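Local coordinates for RING-type domain-containing protein (Chaetomium thermophilum, PDB 6Z3U) that probably activates a cyclin-dependent kinase as the MAT1-family subunit of the CAK complex, this chain being a piece from its C-terminal region, at residues M9-S14 with A50-F55; P13-V18 with G57-I62; K29-Q34 with Y41-Y46. All coordinates share one frame; numbering follows the deposited sequence.

Contact 1 of 3, residues M9-S14 with A50-F55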
# COMPACT_ATOMS: atom_id res chain seq x y z
N MET C 9 13.87 8.95 -13.49
CA MET C 9 13.28 7.93 -12.64
C MET C 9 12.77 6.73 -13.43
O MET C 9 12.17 5.83 -12.83
CB MET C 9 12.14 8.52 -11.81
CG MET C 9 12.52 9.73 -10.98
SD MET C 9 13.48 9.29 -9.52
CE MET C 9 14.07 10.91 -9.01
N GLU C 10 12.97 6.70 -14.74
CA GLU C 10 12.45 5.60 -15.55
C GLU C 10 12.97 4.27 -15.04
O GLU C 10 14.17 4.09 -14.83
CB GLU C 10 12.83 5.79 -17.02
CG GLU C 10 12.25 4.73 -17.94
CD GLU C 10 12.63 4.93 -19.39
OE1 GLU C 10 11.95 4.36 -20.27
OE2 GLU C 10 13.60 5.67 -19.66
N PHE C 11 12.05 3.33 -14.82
CA PHE C 11 12.40 1.99 -14.38
C PHE C 11 12.59 1.09 -15.60
O PHE C 11 11.64 0.88 -16.37
CB PHE C 11 11.33 1.42 -13.45
CG PHE C 11 11.49 -0.05 -13.18
CD1 PHE C 11 12.51 -0.51 -12.36
CD2 PHE C 11 10.63 -0.97 -13.75
CE1 PHE C 11 12.67 -1.86 -12.11
CE2 PHE C 11 10.78 -2.32 -13.51
CZ PHE C 11 11.80 -2.77 -12.69
N VAL C 12 13.79 0.56 -15.77
CA VAL C 12 14.11 -0.35 -16.86
C VAL C 12 14.61 -1.66 -16.26
O VAL C 12 15.75 -1.71 -15.77
CB VAL C 12 15.13 0.25 -17.83
CG1 VAL C 12 14.45 1.21 -18.79
CG2 VAL C 12 16.24 0.97 -17.06
N PRO C 13 13.83 -2.73 -16.27
CA PRO C 13 14.28 -3.98 -15.64
C PRO C 13 15.56 -4.50 -16.29
O PRO C 13 15.82 -4.28 -17.47
CB PRO C 13 13.11 -4.94 -15.86
CG PRO C 13 12.36 -4.38 -17.02
CD PRO C 13 12.51 -2.90 -16.91
N SER C 14 16.37 -5.19 -15.48
CA SER C 14 17.68 -5.65 -15.90
C SER C 14 17.70 -7.13 -16.28
O SER C 14 18.27 -7.49 -17.31
CB SER C 14 18.70 -5.40 -14.78
OG SER C 14 18.77 -4.02 -14.45
N ALA C 50 3.33 -8.81 -11.95
CA ALA C 50 3.82 -10.13 -11.54
C ALA C 50 5.29 -10.30 -11.87
O ALA C 50 6.08 -10.75 -11.03
CB ALA C 50 2.99 -11.22 -12.21
N MET C 51 5.69 -9.93 -13.09
CA MET C 51 7.07 -10.12 -13.52
C MET C 51 8.04 -9.32 -12.64
O MET C 51 9.13 -9.81 -12.30
CB MET C 51 7.23 -9.72 -14.98
CG MET C 51 6.51 -10.65 -15.95
SD MET C 51 7.27 -12.28 -16.04
CE MET C 51 8.63 -11.96 -17.17
N PHE C 52 7.66 -8.10 -12.26
CA PHE C 52 8.52 -7.32 -11.38
C PHE C 52 8.72 -8.02 -10.04
O PHE C 52 9.85 -8.23 -9.60
CB PHE C 52 7.91 -5.93 -11.16
CG PHE C 52 8.67 -5.08 -10.19
CD1 PHE C 52 9.83 -4.43 -10.57
CD2 PHE C 52 8.22 -4.92 -8.89
CE1 PHE C 52 10.53 -3.65 -9.68
CE2 PHE C 52 8.91 -4.13 -7.99
CZ PHE C 52 10.07 -3.50 -8.38
N GLU C 53 7.62 -8.41 -9.39
CA GLU C 53 7.72 -9.05 -8.09
C GLU C 53 8.44 -10.39 -8.18
O GLU C 53 9.04 -10.84 -7.19
CB GLU C 53 6.33 -9.21 -7.48
CG GLU C 53 5.64 -7.87 -7.21
CD GLU C 53 4.20 -8.03 -6.75
OE1 GLU C 53 3.76 -9.17 -6.54
OE2 GLU C 53 3.51 -6.99 -6.62
N ALA C 54 8.38 -11.05 -9.34
CA ALA C 54 9.06 -12.33 -9.50
C ALA C 54 10.57 -12.17 -9.54
O ALA C 54 11.30 -13.10 -9.19
CB ALA C 54 8.57 -13.03 -10.77
N PHE C 55 11.06 -11.00 -9.97
CA PHE C 55 12.49 -10.75 -10.06
C PHE C 55 12.98 -9.66 -9.12
O PHE C 55 14.19 -9.51 -8.96
CB PHE C 55 12.87 -10.37 -11.50
CG PHE C 55 12.79 -11.51 -12.48
CD1 PHE C 55 11.60 -11.81 -13.10
CD2 PHE C 55 13.91 -12.26 -12.77
CE1 PHE C 55 11.52 -12.86 -14.00
CE2 PHE C 55 13.84 -13.31 -13.67
CZ PHE C 55 12.64 -13.61 -14.29
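The irregular N-terminal arm of this MAT1 fragment packs on helix 43-55, and between residues 9-14 and 50-55 the contact is one aromatic pair, Phe11 and Phe52. The two rings make an offset edge-to-face contact: the edge of Phe52 is directed toward the face of Phe11, with the planes at 81° and the centroids 5.2 Å apart. The displacement brings the far end of the Phe11 ring into play. Its CZ approaches the rim of Phe52 close to that ring's plane, 3.3 Å from Phe52 CD1 and 3.4 Å from Phe52 CE1. Beside CZ, Phe11 CE1 reaches the CE1 carbon of Phe52 at 3.7 Å. Phe52 points its CB neither at the arm nor away from it, but with CG anti to the backbone N (chi1 176°) the ring swings across to meet Phe11. Within the arm, Pro13 N lies over the outer part of one Phe11 face. Tyr16 packs on both phenylalanines, and the cyclin subunit closes in as well, its Ser7 against Phe11 and its Arg11 in a cation-pi contact with Phe52. No hydrogen bond joins residues 9-14 to 50-55, and the cross-contact is wholly apolar. Its hold probably comes mainly from burying ring carbons, with at most a modest edge-to-face attraction, since the offset sets the Phe52 edge near Phe11 CZ and not over the ring centre.

Contact 2 of 3, residues P13-V18 with G57-I62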
# COMPACT_ATOMS: atom_id res chain seq x y z
N PRO C 13 13.83 -2.73 -16.27
CA PRO C 13 14.28 -3.98 -15.64
C PRO C 13 15.56 -4.50 -16.29
O PRO C 13 15.82 -4.28 -17.47
CB PRO C 13 13.11 -4.94 -15.86
CG PRO C 13 12.36 -4.38 -17.02
CD PRO C 13 12.51 -2.90 -16.91
N SER C 14 16.37 -5.19 -15.48
CA SER C 14 17.68 -5.65 -15.90
C SER C 14 17.70 -7.13 -16.28
O SER C 14 18.27 -7.49 -17.31
CB SER C 14 18.70 -5.40 -14.78
OG SER C 14 18.77 -4.02 -14.45
N ARG C 15 17.08 -7.99 -15.47
CA ARG C 15 17.16 -9.43 -15.66
C ARG C 15 15.93 -10.01 -16.35
O ARG C 15 15.89 -11.22 -16.59
CB ARG C 15 17.35 -10.12 -14.31
CG ARG C 15 18.54 -9.63 -13.51
CD ARG C 15 19.01 -10.67 -12.51
NE ARG C 15 20.04 -10.13 -11.63
CZ ARG C 15 19.79 -9.39 -10.55
NH1 ARG C 15 18.54 -9.09 -10.21
NH2 ARG C 15 20.79 -8.94 -9.81
N TYR C 16 14.93 -9.19 -16.67
CA TYR C 16 13.72 -9.69 -17.30
C TYR C 16 13.16 -8.64 -18.24
O TYR C 16 13.53 -7.46 -18.19
CB TYR C 16 12.67 -10.09 -16.25
CG TYR C 16 12.00 -8.93 -15.56
CD1 TYR C 16 12.55 -8.36 -14.42
CD2 TYR C 16 10.81 -8.39 -16.05
CE1 TYR C 16 11.94 -7.30 -13.78
CE2 TYR C 16 10.20 -7.33 -15.41
CZ TYR C 16 10.76 -6.79 -14.28
OH TYR C 16 10.15 -5.74 -13.65
N ARG C 17 12.25 -9.09 -19.11
CA ARG C 17 11.59 -8.23 -20.08
C ARG C 17 10.15 -8.70 -20.25
O ARG C 17 9.90 -9.89 -20.46
CB ARG C 17 12.34 -8.25 -21.41
CG ARG C 17 12.54 -9.64 -22.00
CD ARG C 17 13.55 -9.61 -23.14
NE ARG C 17 13.71 -10.92 -23.78
CZ ARG C 17 14.58 -11.84 -23.38
NH1 ARG C 17 15.38 -11.61 -22.34
NH2 ARG C 17 14.66 -13.00 -24.02
N VAL C 18 9.21 -7.75 -20.17
CA VAL C 18 7.79 -8.04 -20.28
C VAL C 18 7.42 -7.95 -21.75
O VAL C 18 7.25 -6.86 -22.30
CB VAL C 18 6.95 -7.09 -19.42
CG1 VAL C 18 5.46 -7.31 -19.67
CG2 VAL C 18 7.28 -7.26 -17.95
N GLY C 57 14.52 -7.98 -6.33
CA GLY C 57 15.35 -8.43 -5.22
C GLY C 57 15.84 -9.85 -5.35
O GLY C 57 16.05 -10.52 -4.33
N LEU C 58 16.04 -10.34 -6.58
CA LEU C 58 16.53 -11.70 -6.75
C LEU C 58 17.96 -11.83 -6.24
O LEU C 58 18.33 -12.88 -5.68
CB LEU C 58 16.45 -12.10 -8.23
CG LEU C 58 16.09 -13.56 -8.52
CD1 LEU C 58 16.30 -13.88 -10.00
CD2 LEU C 58 16.90 -14.52 -7.65
N ALA C 59 18.77 -10.79 -6.40
CA ALA C 59 20.15 -10.77 -5.92
C ALA C 59 20.30 -9.91 -4.67
O ALA C 59 21.38 -9.39 -4.40
CB ALA C 59 21.09 -10.29 -7.02
N VAL C 60 19.21 -9.74 -3.92
CA VAL C 60 19.24 -9.02 -2.65
C VAL C 60 19.47 -10.07 -1.57
O VAL C 60 18.56 -10.82 -1.21
CB VAL C 60 17.96 -8.23 -2.42
CG1 VAL C 60 17.86 -7.78 -0.97
CG2 VAL C 60 17.91 -7.02 -3.34
N PHE C 61 20.69 -10.13 -1.06
CA PHE C 61 21.07 -11.11 -0.04
C PHE C 61 20.90 -10.44 1.32
O PHE C 61 21.79 -9.72 1.79
CB PHE C 61 22.49 -11.59 -0.27
CG PHE C 61 22.75 -12.06 -1.68
CD1 PHE C 61 21.97 -13.06 -2.24
CD2 PHE C 61 23.74 -11.47 -2.45
CE1 PHE C 61 22.20 -13.49 -3.54
CE2 PHE C 61 23.97 -11.89 -3.75
CZ PHE C 61 23.20 -12.90 -4.29
N ILE C 62 19.76 -10.70 1.97
CA ILE C 62 19.41 -9.96 3.18
C ILE C 62 20.42 -10.22 4.29
O ILE C 62 20.88 -9.29 4.96
CB ILE C 62 17.98 -10.32 3.62
CG1 ILE C 62 16.96 -9.67 2.67
CG2 ILE C 62 17.74 -9.90 5.06
CD1 ILE C 62 15.52 -10.06 2.92
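Arg15 reaches from the loop 13-18 to the turn after helix 43-55, where it meets Ala59 and Leu58. Its CG stands anti to the carbonyl carbon (chi1 -55°) and the chain runs extended from CG to NE, which carries the guanidinium to the turn although the CA atoms of Arg15 and Leu58 are 9.2 Å apart. The group approaches Ala59 obliquely, with Arg15 CZ 3.9 Å from Ala59 CB and NH2 the nearest nitrogen to that methyl. Leu58 CB lies 4.2 Å from Arg15 NH1. These are van der Waals contacts of the guanidinium end; no hydrogen bond joins the two segments directly. The cyclin subunit supplies the polar link: OD2 of its Asp9 forms a salt bridge with Arg15 NH1 and accepts a hydrogen bond from Ala59 N, so one carboxylate oxygen spans loop and turn. Asp9 probably neutralises the arginine and fixes its guanidinium beside Ala59. The turn, Gly57 to Val60, is of type I, with Leu58 and Ala59 at its central positions and a weak bond from Val60 N to Gly57 O. Loop and beta turn thus meet at a subunit interface, bridged by an acid of the partner chain.

Contact 3 of 3, residues K29-Q34 with Y41-Y46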
# COMPACT_ATOMS: atom_id res chain seq x y z
N LYS C 29 -10.11 -16.29 -18.68
CA LYS C 29 -11.50 -16.18 -18.27
C LYS C 29 -11.94 -14.72 -18.20
O LYS C 29 -13.07 -14.38 -18.57
CB LYS C 29 -11.72 -16.84 -16.90
CG LYS C 29 -10.68 -17.87 -16.47
CD LYS C 29 -11.13 -18.62 -15.22
CE LYS C 29 -11.22 -17.71 -13.99
NZ LYS C 29 -9.88 -17.38 -13.43
N TYR C 30 -11.05 -13.84 -17.74
CA TYR C 30 -11.38 -12.44 -17.52
C TYR C 30 -11.23 -11.59 -18.77
O TYR C 30 -12.00 -10.65 -18.97
CB TYR C 30 -10.51 -11.87 -16.40
CG TYR C 30 -10.65 -12.62 -15.09
CD1 TYR C 30 -11.73 -12.38 -14.24
CD2 TYR C 30 -9.71 -13.56 -14.70
CE1 TYR C 30 -11.86 -13.05 -13.05
CE2 TYR C 30 -9.84 -14.24 -13.50
CZ TYR C 30 -10.92 -13.99 -12.68
OH TYR C 30 -11.05 -14.66 -11.48
N ARG C 31 -10.25 -11.91 -19.63
CA ARG C 31 -10.06 -11.13 -20.85
C ARG C 31 -11.34 -11.05 -21.67
O ARG C 31 -11.56 -10.06 -22.38
CB ARG C 31 -8.93 -11.72 -21.68
CG ARG C 31 -7.61 -11.89 -20.93
CD ARG C 31 -6.47 -12.25 -21.88
NE ARG C 31 -5.61 -11.10 -22.14
CZ ARG C 31 -4.40 -10.92 -21.63
NH1 ARG C 31 -3.86 -11.82 -20.81
NH2 ARG C 31 -3.71 -9.83 -21.94
N ILE C 32 -12.19 -12.07 -21.59
CA ILE C 32 -13.46 -12.10 -22.31
C ILE C 32 -14.63 -11.73 -21.41
O ILE C 32 -15.79 -11.84 -21.83
CB ILE C 32 -13.69 -13.46 -22.98
CG1 ILE C 32 -13.58 -14.60 -21.97
CG2 ILE C 32 -12.72 -13.66 -24.14
CD1 ILE C 32 -13.75 -15.98 -22.58
N ASP C 33 -14.36 -11.32 -20.17
CA ASP C 33 -15.42 -10.81 -19.31
C ASP C 33 -15.82 -9.42 -19.77
O ASP C 33 -14.97 -8.53 -19.88
CB ASP C 33 -14.97 -10.79 -17.86
CG ASP C 33 -16.05 -10.29 -16.92
OD1 ASP C 33 -17.21 -10.17 -17.36
OD2 ASP C 33 -15.74 -10.02 -15.74
N GLN C 34 -17.11 -9.23 -20.04
CA GLN C 34 -17.58 -7.94 -20.55
C GLN C 34 -17.18 -6.80 -19.61
O GLN C 34 -16.75 -5.73 -20.06
CB GLN C 34 -19.09 -7.97 -20.75
CG GLN C 34 -19.63 -6.81 -21.56
CD GLN C 34 -19.16 -6.84 -23.01
OE1 GLN C 34 -18.51 -5.91 -23.48
NE2 GLN C 34 -19.47 -7.92 -23.71
N TYR C 41 -10.06 -2.60 -17.56
CA TYR C 41 -9.06 -3.29 -16.77
C TYR C 41 -7.86 -3.63 -17.63
O TYR C 41 -8.01 -4.17 -18.73
CB TYR C 41 -9.63 -4.56 -16.15
CG TYR C 41 -8.65 -5.25 -15.23
CD1 TYR C 41 -7.69 -6.12 -15.72
CD2 TYR C 41 -8.66 -5.01 -13.86
CE1 TYR C 41 -6.78 -6.74 -14.89
CE2 TYR C 41 -7.76 -5.62 -13.02
CZ TYR C 41 -6.82 -6.49 -13.54
OH TYR C 41 -5.92 -7.11 -12.71
N SER C 42 -6.67 -3.30 -17.14
CA SER C 42 -5.43 -3.52 -17.88
C SER C 42 -4.81 -4.84 -17.44
O SER C 42 -4.33 -4.97 -16.31
CB SER C 42 -4.45 -2.37 -17.64
OG SER C 42 -3.19 -2.68 -18.20
N PHE C 43 -4.82 -5.82 -18.34
CA PHE C 43 -4.11 -7.07 -18.08
C PHE C 43 -2.61 -6.91 -18.27
O PHE C 43 -1.83 -7.64 -17.64
CB PHE C 43 -4.65 -8.18 -18.98
CG PHE C 43 -6.09 -8.51 -18.72
CD1 PHE C 43 -6.43 -9.52 -17.83
CD2 PHE C 43 -7.10 -7.82 -19.36
CE1 PHE C 43 -7.76 -9.82 -17.59
CE2 PHE C 43 -8.43 -8.12 -19.12
CZ PHE C 43 -8.76 -9.13 -18.24
N LEU C 44 -2.19 -5.98 -19.12
CA LEU C 44 -0.76 -5.74 -19.29
C LEU C 44 -0.14 -5.28 -17.98
O LEU C 44 0.98 -5.68 -17.64
CB LEU C 44 -0.53 -4.70 -20.38
CG LEU C 44 -1.42 -4.69 -21.63
CD1 LEU C 44 -1.83 -6.10 -22.07
CD2 LEU C 44 -2.66 -3.81 -21.41
N ASP C 45 -0.85 -4.44 -17.23
CA ASP C 45 -0.33 -3.96 -15.95
C ASP C 45 -0.18 -5.11 -14.96
O ASP C 45 0.79 -5.15 -14.19
CB ASP C 45 -1.24 -2.87 -15.39
CG ASP C 45 -1.04 -1.53 -16.08
OD1 ASP C 45 -0.18 -1.43 -16.98
OD2 ASP C 45 -1.76 -0.57 -15.73
N TYR C 46 -1.12 -6.06 -14.96
CA TYR C 46 -1.02 -7.21 -14.06
C TYR C 46 0.20 -8.05 -14.40
O TYR C 46 0.97 -8.44 -13.51
CB TYR C 46 -2.30 -8.04 -14.13
CG TYR C 46 -2.22 -9.35 -13.36
CD1 TYR C 46 -2.46 -9.39 -12.00
CD2 TYR C 46 -1.91 -10.54 -14.01
CE1 TYR C 46 -2.40 -10.57 -11.29
CE2 TYR C 46 -1.85 -11.73 -13.31
CZ TYR C 46 -2.09 -11.74 -11.95
OH TYR C 46 -2.03 -12.92 -11.24
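The C-terminal part of helix 25-31 meets the start of helix 43-55 with Arg31 and Phe43 as the facing pair, their CA atoms 7.7 Å apart and no hydrogen bond between the segments. Phe43 packs its ring against Tyr30 and Arg31, backbone included. Over the centre of one face lies Arg31 CG in a CH-pi contact, 3.9 Å from the centroid of the Phe43 ring and 10° off its normal; Tyr41 CD1 covers the opposite one. Tyr30 CB comes in at the ring's edge, 3.6 Å from Phe43 CE1. Beyond CG the arginine bends at chi3 (103°), and its guanidinium runs back along Phe43, leaving Arg31 NH2 3.5 Å from Phe43 CB. That methylene is over one guanidinium face, while Leu44 CD1 lies at its edge, 4.2 Å from Arg31 NH2. An alanine here would keep CB but remove CG and the guanidinium, which would probably leave one face of the Phe43 ring without its cover and Leu44 without this neighbour. Ser42 OG, at the N-cap of helix 43-55, accepts from Asp45 N at 3.1 Å. The kinase subunit lies alongside, its Gly249 against Tyr30 and its Ala246 O bonded to Tyr41 OH. Across the junction, dispersion and CH-pi attraction probably do most of the work: arginine contributes its aliphatic stem to the ring, and its charged end passes over Phe43 CB.

How the contacts relate
From the N terminus, the chain passes through the irregular arm, where residues 9-14 and 13-18 follow on with Pro13 and Ser14 in common. It then enters helices 25-31 and 34-39, and contact 3 closes the short loop around the latter by joining helix 25-31 to the start of helix 43-55. Near the end of that same helix, contact 1 closes a larger loop back to the arm. Contact 2 starts from the same stretch and ties the following turn to it; by its touching residues it crosses contact 1, and contact 3 nests inside both. Tyr16, in contact 2, packs on residues of contact 1, the centres about 7 Å apart; contact 3 lies about 21 Å from contact 1, centre to centre.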